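Local coordinates for peroxisomal membrane protein LPX1 (Saccharomyces cerevisiae, PDB 2Y6U), which hydrolyses acyl esters in peroxisomes, with acyl esterase, triacylglycerol lipase and phospholipase A activity, at residues Val102-Arg105 with Gly106-Thr110; Ala209-Ser212 with Glu213-Tyr217; Lys256-Gln259 with Ala260-Leu263. One frame throughout, in Å; residues are numbered along the deposited sequence.

Contact 1: residues Val102-Arg105 with Gly106-Thr110; sequences VRNR and GRLGT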
ATOM      1  N   VAL A 102     -20.847  13.220  -1.555  1.00 30.50           N
ATOM      2  CA  VAL A 102     -21.723  13.744  -2.577  1.00 34.27           C
ATOM      3  C   VAL A 102     -21.367  13.101  -3.937  1.00 34.22           C
ATOM      4  O   VAL A 102     -22.270  12.667  -4.658  1.00 32.39           O
ATOM      5  CB  VAL A 102     -21.679  15.320  -2.588  1.00 35.89           C
ATOM      6  CG1 VAL A 102     -22.501  15.961  -3.772  1.00 36.28           C
ATOM      7  CG2 VAL A 102     -22.165  15.898  -1.157  1.00 34.20           C
ATOM      8  N   ARG A 103     -20.092  13.071  -4.290  1.00 31.63           N
ATOM      9  CA  ARG A 103     -19.702  12.471  -5.603  1.00 35.19           C
ATOM     10  C   ARG A 103     -20.127  10.990  -5.691  1.00 32.77           C
ATOM     11  O   ARG A 103     -20.480  10.536  -6.761  1.00 34.77           O
ATOM     12  CB  ARG A 103     -18.201  12.424  -5.815  1.00 34.80           C
ATOM     13  CG  ARG A 103     -17.459  13.667  -6.271  1.00 43.11           C
ATOM     14  CD  ARG A 103     -17.679  14.117  -7.636  1.00 50.95           C
ATOM     15  NE  ARG A 103     -17.028  13.408  -8.739  1.00 56.77           N
ATOM     16  CZ  ARG A 103     -16.806  13.990  -9.937  1.00 55.96           C
ATOM     17  NH1 ARG A 103     -17.062  15.264 -10.091  1.00 57.99           N
ATOM     18  NH2 ARG A 103     -16.258  13.348 -10.961  1.00 55.38           N
ATOM     19  N   ASN A 104     -20.031  10.300  -4.537  1.00 29.81           N
ATOM     20  CA  ASN A 104     -20.228   8.874  -4.406  1.00 29.21           C
ATOM     21  C   ASN A 104     -21.702   8.498  -4.054  1.00 32.02           C
ATOM     22  O   ASN A 104     -22.014   7.306  -3.863  1.00 31.24           O
ATOM     23  CB  ASN A 104     -19.296   8.325  -3.352  1.00 25.07           C
ATOM     24  CG  ASN A 104     -17.857   8.357  -3.810  1.00 24.88           C
ATOM     25  OD1 ASN A 104     -17.619   8.136  -4.982  1.00 26.48           O
ATOM     26  ND2 ASN A 104     -16.928   8.563  -2.903  1.00 22.60           N
ATOM     27  N   ARG A 105     -22.610   9.465  -4.149  1.00 34.16           N
ATOM     28  CA  ARG A 105     -24.021   9.165  -3.895  1.00 36.66           C
ATOM     29  C   ARG A 105     -24.507   7.985  -4.686  1.00 37.19           C
ATOM     30  O   ARG A 105     -24.417   7.941  -5.917  1.00 36.72           O
ATOM     31  CB  ARG A 105     -24.932  10.403  -4.129  1.00 41.03           C
ATOM     32  CG  ARG A 105     -24.602  11.502  -3.096  1.00 49.83           C
ATOM     33  CD  ARG A 105     -25.323  11.347  -1.709  1.00 58.30           C
ATOM     34  NE  ARG A 105     -25.796  12.621  -1.090  1.00 62.38           N
ATOM     35  CZ  ARG A 105     -25.277  13.198   0.020  1.00 61.79           C
ATOM     36  NH1 ARG A 105     -24.208  12.671   0.657  1.00 50.62           N
ATOM     37  NH2 ARG A 105     -25.826  14.338   0.484  1.00 66.20           N
ATOM     38  N   GLY A 106     -25.093   7.013  -3.976  1.00 36.28           N
ATOM     39  CA  GLY A 106     -25.636   5.799  -4.593  1.00 36.21           C
ATOM     40  C   GLY A 106     -24.603   4.661  -4.788  1.00 33.32           C
ATOM     41  O   GLY A 106     -25.006   3.584  -5.143  1.00 34.83           O
ATOM     42  N   ARG A 107     -23.310   4.947  -4.660  1.00 30.23           N
ATOM     43  CA  ARG A 107     -22.256   3.958  -4.844  1.00 31.50           C
ATOM     44  C   ARG A 107     -21.755   3.299  -3.586  1.00 30.27           C
ATOM     45  O   ARG A 107     -21.123   2.239  -3.677  1.00 29.13           O
ATOM     46  CB  ARG A 107     -20.998   4.581  -5.432  1.00 31.03           C
ATOM     47  CG  ARG A 107     -21.197   5.257  -6.774  1.00 35.03           C
ATOM     48  CD  ARG A 107     -19.862   5.963  -7.173  1.00 38.55           C
ATOM     49  NE  ARG A 107     -20.104   6.733  -8.420  1.00 47.98           N
ATOM     50  CZ  ARG A 107     -19.370   7.796  -8.764  1.00 51.16           C
ATOM     51  NH1 ARG A 107     -18.359   8.210  -7.978  1.00 44.34           N
ATOM     52  NH2 ARG A 107     -19.674   8.464  -9.868  1.00 52.84           N
ATOM     53  N   LEU A 108     -21.986   3.936  -2.437  1.00 30.16           N
ATOM     54  CA  LEU A 108     -21.403   3.466  -1.180  1.00 28.84           C
ATOM     55  C   LEU A 108     -22.143   2.226  -0.620  1.00 29.22           C
ATOM     56  O   LEU A 108     -23.316   2.099  -0.738  1.00 32.07           O
ATOM     57  CB  LEU A 108     -21.414   4.577  -0.155  1.00 28.14           C
ATOM     58  CG  LEU A 108     -20.563   5.824  -0.424  1.00 28.69           C
ATOM     59  CD1 LEU A 108     -20.977   6.948   0.582  1.00 27.37           C
ATOM     60  CD2 LEU A 108     -19.052   5.466  -0.509  1.00 25.50           C
ATOM     61  N   GLY A 109     -21.379   1.240  -0.157  1.00 28.56           N
ATOM     62  CA  GLY A 109     -21.911   0.067   0.573  1.00 27.68           C
ATOM     63  C   GLY A 109     -21.752   0.189   2.094  1.00 27.56           C
ATOM     64  O   GLY A 109     -21.584   1.302   2.659  1.00 28.91           O
ATOM     65  N   THR A 110     -21.943  -0.927   2.795  1.00 29.59           N
ATOM     66  CA  THR A 110     -21.974  -0.937   4.268  1.00 32.60           C
ATOM     67  C   THR A 110     -20.570  -1.125   4.882  1.00 33.02           C
ATOM     68  O   THR A 110     -20.369  -0.866   6.067  1.00 35.51           O
ATOM     69  CB  THR A 110     -22.876  -2.006   4.770  1.00 33.95           C
ATOM     70  OG1 THR A 110     -22.421  -3.260   4.244  1.00 37.40           O
ATOM     71  CG2 THR A 110     -24.324  -1.710   4.242  1.00 35.15           C
TER
HETATM   72  O   HOH W   1     -23.878   6.252  -1.630  1.00 39.73           O

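Contact 2: residues Ala209-Ser212 with Glu213-Tyr217; sequences ANES and EYVKY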
ATOM      1  N   ALA A 209     -36.659  19.410   8.046  1.00 61.93           N
ATOM      2  CA  ALA A 209     -37.824  20.010   7.372  1.00 65.48           C
ATOM      3  C   ALA A 209     -37.453  21.277   6.582  1.00 65.42           C
ATOM      4  O   ALA A 209     -37.963  21.514   5.485  1.00 68.51           O
ATOM      5  CB  ALA A 209     -38.948  20.313   8.403  1.00 67.69           C
ATOM      6  N   ASN A 210     -36.599  22.100   7.173  1.00 63.33           N
ATOM      7  CA  ASN A 210     -36.276  23.392   6.606  1.00 63.94           C
ATOM      8  C   ASN A 210     -34.998  23.904   7.224  1.00 61.85           C
ATOM      9  O   ASN A 210     -34.449  23.271   8.136  1.00 60.77           O
ATOM     10  CB  ASN A 210     -37.418  24.381   6.870  1.00 66.60           C
ATOM     11  CG  ASN A 210     -37.817  24.432   8.337  1.00 67.59           C
ATOM     12  OD1 ASN A 210     -36.971  24.569   9.239  1.00 66.78           O
ATOM     13  ND2 ASN A 210     -39.099  24.315   8.586  1.00 70.97           N
ATOM     14  N   GLU A 211     -34.565  25.062   6.730  1.00 61.97           N
ATOM     15  CA  GLU A 211     -33.348  25.742   7.140  1.00 60.59           C
ATOM     16  C   GLU A 211     -33.340  26.077   8.636  1.00 60.21           C
ATOM     17  O   GLU A 211     -32.323  25.887   9.298  1.00 57.57           O
ATOM     18  CB  GLU A 211     -33.161  27.015   6.296  1.00 62.65           C
ATOM     19  CG  GLU A 211     -32.048  27.986   6.717  1.00 63.27           C
ATOM     20  CD  GLU A 211     -30.684  27.401   6.600  1.00 63.72           C
ATOM     21  OE1 GLU A 211     -30.523  26.380   5.880  1.00 64.55           O
ATOM     22  OE2 GLU A 211     -29.762  27.952   7.236  1.00 63.62           O
ATOM     23  N   SER A 212     -34.462  26.567   9.188  1.00 62.09           N
ATOM     24  CA  SER A 212     -34.477  26.898  10.615  0.70 62.58           C
ATOM     25  C   SER A 212     -34.201  25.677  11.495  1.00 60.91           C
ATOM     26  O   SER A 212     -33.435  25.774  12.446  1.00 60.98           O
ATOM     27  CB  SER A 212     -35.804  27.537  11.030  0.70 65.59           C
ATOM     28  OG  SER A 212     -36.213  28.444  10.027  0.70 68.09           O
ATOM     29  N   GLU A 213     -34.828  24.537  11.179  1.00 61.01           N
ATOM     30  CA  GLU A 213     -34.672  23.306  11.973  1.00 59.68           C
ATOM     31  C   GLU A 213     -33.254  22.721  11.813  1.00 56.15           C
ATOM     32  O   GLU A 213     -32.710  22.158  12.759  1.00 54.05           O
ATOM     33  CB  GLU A 213     -35.689  22.240  11.548  1.00 61.51           C
ATOM     34  CG  GLU A 213     -37.135  22.593  11.855  1.00 66.45           C
ATOM     35  CD  GLU A 213     -37.412  22.640  13.348  1.00 72.16           C
ATOM     36  OE1 GLU A 213     -36.905  21.748  14.056  1.00 72.30           O
ATOM     37  OE2 GLU A 213     -38.164  23.546  13.814  1.00 80.51           O
ATOM     38  N   TYR A 214     -32.714  22.847  10.609  1.00 55.20           N
ATOM     39  CA  TYR A 214     -31.317  22.473  10.320  1.00 52.31           C
ATOM     40  C   TYR A 214     -30.329  23.238  11.213  1.00 52.45           C
ATOM     41  O   TYR A 214     -29.547  22.623  11.944  1.00 51.70           O
ATOM     42  CB  TYR A 214     -30.980  22.693   8.838  1.00 52.24           C
ATOM     43  CG  TYR A 214     -29.504  22.572   8.514  1.00 48.78           C
ATOM     44  CD1 TYR A 214     -28.811  21.384   8.749  1.00 46.90           C
ATOM     45  CD2 TYR A 214     -28.790  23.670   8.020  1.00 50.26           C
ATOM     46  CE1 TYR A 214     -27.473  21.278   8.471  1.00 44.78           C
ATOM     47  CE2 TYR A 214     -27.450  23.591   7.779  1.00 45.49           C
ATOM     48  CZ  TYR A 214     -26.772  22.376   7.993  1.00 46.14           C
ATOM     49  OH  TYR A 214     -25.400  22.283   7.760  1.00 39.64           O
ATOM     50  N   VAL A 215     -30.332  24.569  11.161  1.00 52.78           N
ATOM     51  CA  VAL A 215     -29.392  25.307  11.979  1.00 52.68           C
ATOM     52  C   VAL A 215     -29.656  25.049  13.485  1.00 53.15           C
ATOM     53  O   VAL A 215     -28.719  24.949  14.262  1.00 51.10           O
ATOM     54  CB  VAL A 215     -29.388  26.804  11.609  1.00 55.99           C
ATOM     55  CG1 VAL A 215     -28.616  27.624  12.648  1.00 57.90           C
ATOM     56  CG2 VAL A 215     -28.844  27.026  10.177  1.00 55.15           C
ATOM     57  N   LYS A 216     -30.915  24.932  13.900  1.00 56.22           N
ATOM     58  CA  LYS A 216     -31.241  24.634  15.311  1.00 57.87           C
ATOM     59  C   LYS A 216     -30.610  23.311  15.765  1.00 55.55           C
ATOM     60  O   LYS A 216     -29.956  23.230  16.808  1.00 54.42           O
ATOM     61  CB  LYS A 216     -32.751  24.567  15.521  1.00 60.76           C
ATOM     62  CG  LYS A 216     -33.250  24.149  16.944  1.00 65.34           C
ATOM     63  CD  LYS A 216     -34.789  24.302  17.041  1.00 70.62           C
ATOM     64  CE  LYS A 216     -35.302  24.050  18.453  1.00 75.35           C
ATOM     65  NZ  LYS A 216     -36.766  24.227  18.564  1.00 79.71           N
ATOM     66  N   TYR A 217     -30.858  22.256  15.010  1.00 54.36           N
ATOM     67  CA  TYR A 217     -30.151  21.005  15.279  1.00 51.76           C
ATOM     68  C   TYR A 217     -28.608  21.161  15.268  1.00 48.83           C
ATOM     69  O   TYR A 217     -27.928  20.701  16.198  1.00 46.97           O
ATOM     70  CB  TYR A 217     -30.622  19.896  14.321  1.00 51.80           C
ATOM     71  CG  TYR A 217     -29.863  18.640  14.531  1.00 51.29           C
ATOM     72  CD1 TYR A 217     -30.215  17.733  15.517  1.00 54.51           C
ATOM     73  CD2 TYR A 217     -28.743  18.373  13.746  1.00 51.04           C
ATOM     74  CE1 TYR A 217     -29.462  16.568  15.705  1.00 57.77           C
ATOM     75  CE2 TYR A 217     -28.011  17.241  13.918  1.00 52.55           C
ATOM     76  CZ  TYR A 217     -28.370  16.338  14.895  1.00 55.17           C
ATOM     77  OH  TYR A 217     -27.554  15.233  15.014  1.00 59.49           O
TER

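Contact 3: residues Lys256-Gln259 with Ala260-Leu263; sequences KMEQ and AQNL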
ATOM      1  N   LYS A 256     -24.271  16.702   3.722  1.00 39.14           N
ATOM      2  CA  LYS A 256     -23.384  15.917   2.917  1.00 38.45           C
ATOM      3  C   LYS A 256     -23.104  14.593   3.649  1.00 38.11           C
ATOM      4  O   LYS A 256     -23.087  13.513   3.026  1.00 39.29           O
ATOM      5  CB  LYS A 256     -22.067  16.700   2.630  1.00 36.58           C
ATOM      6  CG  LYS A 256     -22.342  17.962   1.820  1.00 38.35           C
ATOM      7  CD  LYS A 256     -21.079  18.615   1.392  1.00 34.62           C
ATOM      8  CE  LYS A 256     -21.395  19.818   0.466  1.00 37.78           C
ATOM      9  NZ  LYS A 256     -20.086  20.645   0.490  1.00 35.63           N
ATOM     10  N   MET A 257     -22.790  14.694   4.936  1.00 35.66           N
ATOM     11  CA  MET A 257     -22.669  13.517   5.784  1.00 35.38           C
ATOM     12  C   MET A 257     -23.995  12.752   5.939  1.00 36.64           C
ATOM     13  O   MET A 257     -24.978  13.283   6.528  1.00 42.46           O
ATOM     14  CB  MET A 257     -22.163  13.889   7.147  1.00 34.29           C
ATOM     15  CG  MET A 257     -21.688  12.701   7.992  1.00 35.50           C
ATOM     16  SD  MET A 257     -20.093  12.066   7.259  1.00 34.20           S
ATOM     17  CE  MET A 257     -20.323  10.258   7.432  1.00 32.31           C
ATOM     18  N   GLU A 258     -24.046  11.555   5.387  1.00 35.41           N
ATOM     19  CA  GLU A 258     -25.223  10.673   5.471  0.50 36.62           C
ATOM     20  C   GLU A 258     -25.241  10.012   6.863  1.00 36.13           C
ATOM     21  O   GLU A 258     -24.222   9.495   7.330  1.00 33.29           O
ATOM     22  CB  GLU A 258     -25.171   9.587   4.362  0.50 37.51           C
ATOM     23  CG  GLU A 258     -25.339  10.058   2.886  0.50 38.97           C
ATOM     24  CD  GLU A 258     -24.596   9.179   1.918  0.50 39.46           C
ATOM     25  OE1 GLU A 258     -23.325   9.299   1.778  0.50 34.87           O
ATOM     26  OE2 GLU A 258     -25.242   8.291   1.369  0.50 41.11           O
ATOM     27  N   GLN A 259     -26.404   9.990   7.532  1.00 37.90           N
ATOM     28  CA  GLN A 259     -26.470   9.399   8.850  1.00 37.10           C
ATOM     29  C   GLN A 259     -26.020   7.935   8.827  1.00 35.82           C
ATOM     30  O   GLN A 259     -25.313   7.516   9.703  1.00 34.98           O
ATOM     31  CB  GLN A 259     -27.890   9.430   9.421  1.00 39.16           C
ATOM     32  CG  GLN A 259     -27.965   8.834  10.831  1.00 42.36           C
ATOM     33  CD  GLN A 259     -29.280   9.164  11.551  1.00 47.26           C
ATOM     34  OE1 GLN A 259     -30.333   8.982  11.008  1.00 46.28           O
ATOM     35  NE2 GLN A 259     -29.188   9.685  12.759  1.00 46.87           N
ATOM     36  N   ALA A 260     -26.500   7.138   7.876  1.00 35.68           N
ATOM     37  CA  ALA A 260     -26.071   5.719   7.810  1.00 35.79           C
ATOM     38  C   ALA A 260     -24.575   5.568   7.718  1.00 34.51           C
ATOM     39  O   ALA A 260     -23.970   4.699   8.382  1.00 33.51           O
ATOM     40  CB  ALA A 260     -26.777   5.008   6.640  1.00 37.47           C
ATOM     41  N   GLN A 261     -23.931   6.435   6.914  1.00 32.43           N
ATOM     42  CA  GLN A 261     -22.438   6.377   6.724  1.00 31.44           C
ATOM     43  C   GLN A 261     -21.700   6.794   7.992  1.00 30.44           C
ATOM     44  O   GLN A 261     -20.689   6.182   8.352  1.00 30.05           O
ATOM     45  CB  GLN A 261     -22.012   7.185   5.504  1.00 28.21           C
ATOM     46  CG  GLN A 261     -22.490   6.555   4.202  1.00 30.11           C
ATOM     47  CD  GLN A 261     -21.876   5.202   3.957  1.00 29.66           C
ATOM     48  OE1 GLN A 261     -20.807   4.933   4.430  1.00 31.19           O
ATOM     49  NE2 GLN A 261     -22.550   4.361   3.203  1.00 30.14           N
ATOM     50  N   ASN A 262     -22.315   7.716   8.723  1.00 31.15           N
ATOM     51  CA  ASN A 262     -21.762   8.227   9.958  1.00 30.91           C
ATOM     52  C   ASN A 262     -21.739   7.024  10.942  1.00 32.16           C
ATOM     53  O   ASN A 262     -20.671   6.651  11.476  1.00 30.53           O
ATOM     54  CB  ASN A 262     -22.623   9.414  10.452  1.00 32.63           C
ATOM     55  CG  ASN A 262     -21.900  10.334  11.371  1.00 32.93           C
ATOM     56  OD1 ASN A 262     -21.014   9.906  12.101  1.00 32.22           O
ATOM     57  ND2 ASN A 262     -22.331  11.650  11.394  1.00 32.41           N
ATOM     58  N   LEU A 263     -22.885   6.371  11.090  1.00 33.87           N
ATOM     59  CA  LEU A 263     -23.051   5.234  11.982  1.00 34.16           C
ATOM     60  C   LEU A 263     -22.107   4.084  11.615  1.00 34.74           C
ATOM     61  O   LEU A 263     -21.524   3.467  12.503  1.00 34.28           O
ATOM     62  CB  LEU A 263     -24.483   4.749  12.002  1.00 35.20           C
ATOM     63  CG  LEU A 263     -25.442   5.718  12.737  1.00 37.19           C
ATOM     64  CD1 LEU A 263     -26.897   5.279  12.558  1.00 35.53           C
ATOM     65  CD2 LEU A 263     -25.115   5.834  14.261  1.00 37.60           C
TER
HETATM   66  O   HOH W   2     -24.814  12.337   9.790  1.00 34.09           O
HETATM   67  O   HOH W   3     -24.868   5.494   1.607  1.00 37.94           O

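Contact 1: residues Val102-Arg105 with Gly106-Thr110
Asn104 and Arg107 grip each other twice, once through the backbone and once through their side chains. Arg107 N donates to Asn104 O at 2.8 Å, and Arg107 NH1 to Asn104 OD1 at 3.1 Å. The second bond is bent (140° at the hydrogen); it lies in the plane of the Asn104 amide, while OD1 sits somewhat out of the guanidinium plane. Arg107 is extended from CG to NE, which carries the guanidinium back to the end of helix 98-103, NH1 beside Asn104 OD1, and Arg103 O lies over one face of the guanidinium, 3.6 Å from CZ. Water 1 accepts from Leu108 N and donates to Asn104 O, while Leu108 CD2 packs on Asn104 CB at 4.0 Å.

Asn104 to Arg107 form a type II beta turn directly after helix 98-103 of the alpha/beta-hydrolase fold. Gly106 holds its third position with phi at 86°, where a CB would run into the carbonyl oxygen of Arg105.

Further out, Glu32 makes salt bridges to both Arg103 and Arg107, so its carboxylate probably offsets the two like charges. Asn104 ND2 donates to Glu32 O and Val95 O, which fixes the amide with OD1 turned to Arg107. Arg105 gives NH1 to Lys256 O and NH2 to Thr255 O, and Gly106 O accepts from Arg363 of the second subunit.

Contact 2: residues Ala209-Ser212 with Glu213-Tyr217
Asn210 caps the N terminus of helix 211-220: its OD1 takes the N-H of Glu213 at 2.9 Å, with the donor nearly along the C=O axis (172°). Its CG stands between the backbone N and the carbonyl carbon (chi1 52°), which turns the short amide back over the first turn; asparagine, a common N-cap residue, has a short side chain whose oxygen can reach back to the third N-H beyond it. Backbone bonds then start the helix, from Tyr214 N to Asn210 O at 3.1 Å, Val215 N to Glu211 O at 3.0 Å and Lys216 N to Ser212 O. The Tyr214 hydroxyl is hydrogen-bonded to Ile236 O.

The van der Waals contacts set carboxylate and amide oxygens against carbon. Glu213 CG rests beside the capping oxygen, 3.3 Å from Asn210 OD1. The bend at chi2 (64°) brings the carboxylate of Glu211 alongside Val215 and Tyr214: OE2 meets Val215 CG2 at 3.2 Å, and OE1 lies 3.9 Å from Tyr214 CD2. Tyr214 continues onto Val253 and Thr255 of the small antiparallel sheet.

The ionic contacts belong to Glu211, which forms salt bridges with Lys242 through OE1 and Arg240 through OE2. The helix belongs to the insertion between strands 164-168 and 286-292, where relatives of this fold carry their cap. With Asn210 OD1 accepting from Glu213 N, the negative charges of Glu211 and Glu213 probably interact favourably with the positive end of the helix dipole.

Contact 3: residues Lys256-Gln259 with Ala260-Leu263
Met257 folds its thioether over the first turn of helix 259-264, laying CE against the backbone of Asn262, 3.5 Å from Asn262 N, and 4.0 Å from Gln261 CB. With CG anti to the backbone N (chi1 -166°) and a bend at chi2 (71°), the chain crosses Asn262 at about a right angle, and Met257 CG comes within 3.6 Å of Asn262 ND2. An unbranched, flexible side chain suits this task, since it can bend to follow the helix while His97 touches it too. Cut back to an alanine, this position would lose CG and CE, which is likely to open a gap beside Gln261 CB and the Asn262 backbone and let the Asn262 amide turn more freely. That amide also has a water: ND2 donates to water 2 at 3.0 Å, whose other bond, to Met257 O, is weak. A glycerol, probably from the crystallisation liquor, lies near the Asn262 side chain.

This short helix of the alpha/beta hydrolase follows strand 253-255. Glu258 stands at its N-cap, and its carbonyl oxygen receives Asn262 N at 3.0 Å; Leu263 N likewise donates to Gln259 O, an almost straight bond (171°).

Gln259 and Leu263 run side by side, Gln259 CG 4.1 Å from Leu263 CD1. Gln259 thus offers its aliphatic part to the leucine while its NE2 donates to Thr204 OG1; its backbone N donates to Asp206 OD2. Leu263, wholly nonpolar, packs on Tyr197 and Leu200 of helix 194-202 and on Phe371 of the second subunit. Gln261 is held by Asn96, whose ND2 donates to its OE1, and Phe367 of the second subunit packs on Ala260 and Gln261.

Overall arrangement
From the N terminus the three contacts come in series, none nested in or crossing another, and each is local, between residues a few positions apart. Contact 1 turns the chain as it leaves helix 98-103 for the loop leading to helix 114-125. Contact 2 starts helix 211-220 after strand 207-208, and contact 3 starts helix 259-264 after strand 253-255, so both sit on ends of the small antiparallel sheet. Leu108 packs on Glu258 and Gln261, joining loop to insertion, with probable hydrogen bonds from Arg105 NH1 to Lys256 O and from Gln261 NE2 to Gly109 O, and contacts 1 and 3 both meet the second subunit. Contact 2 lies farther out, touching neither.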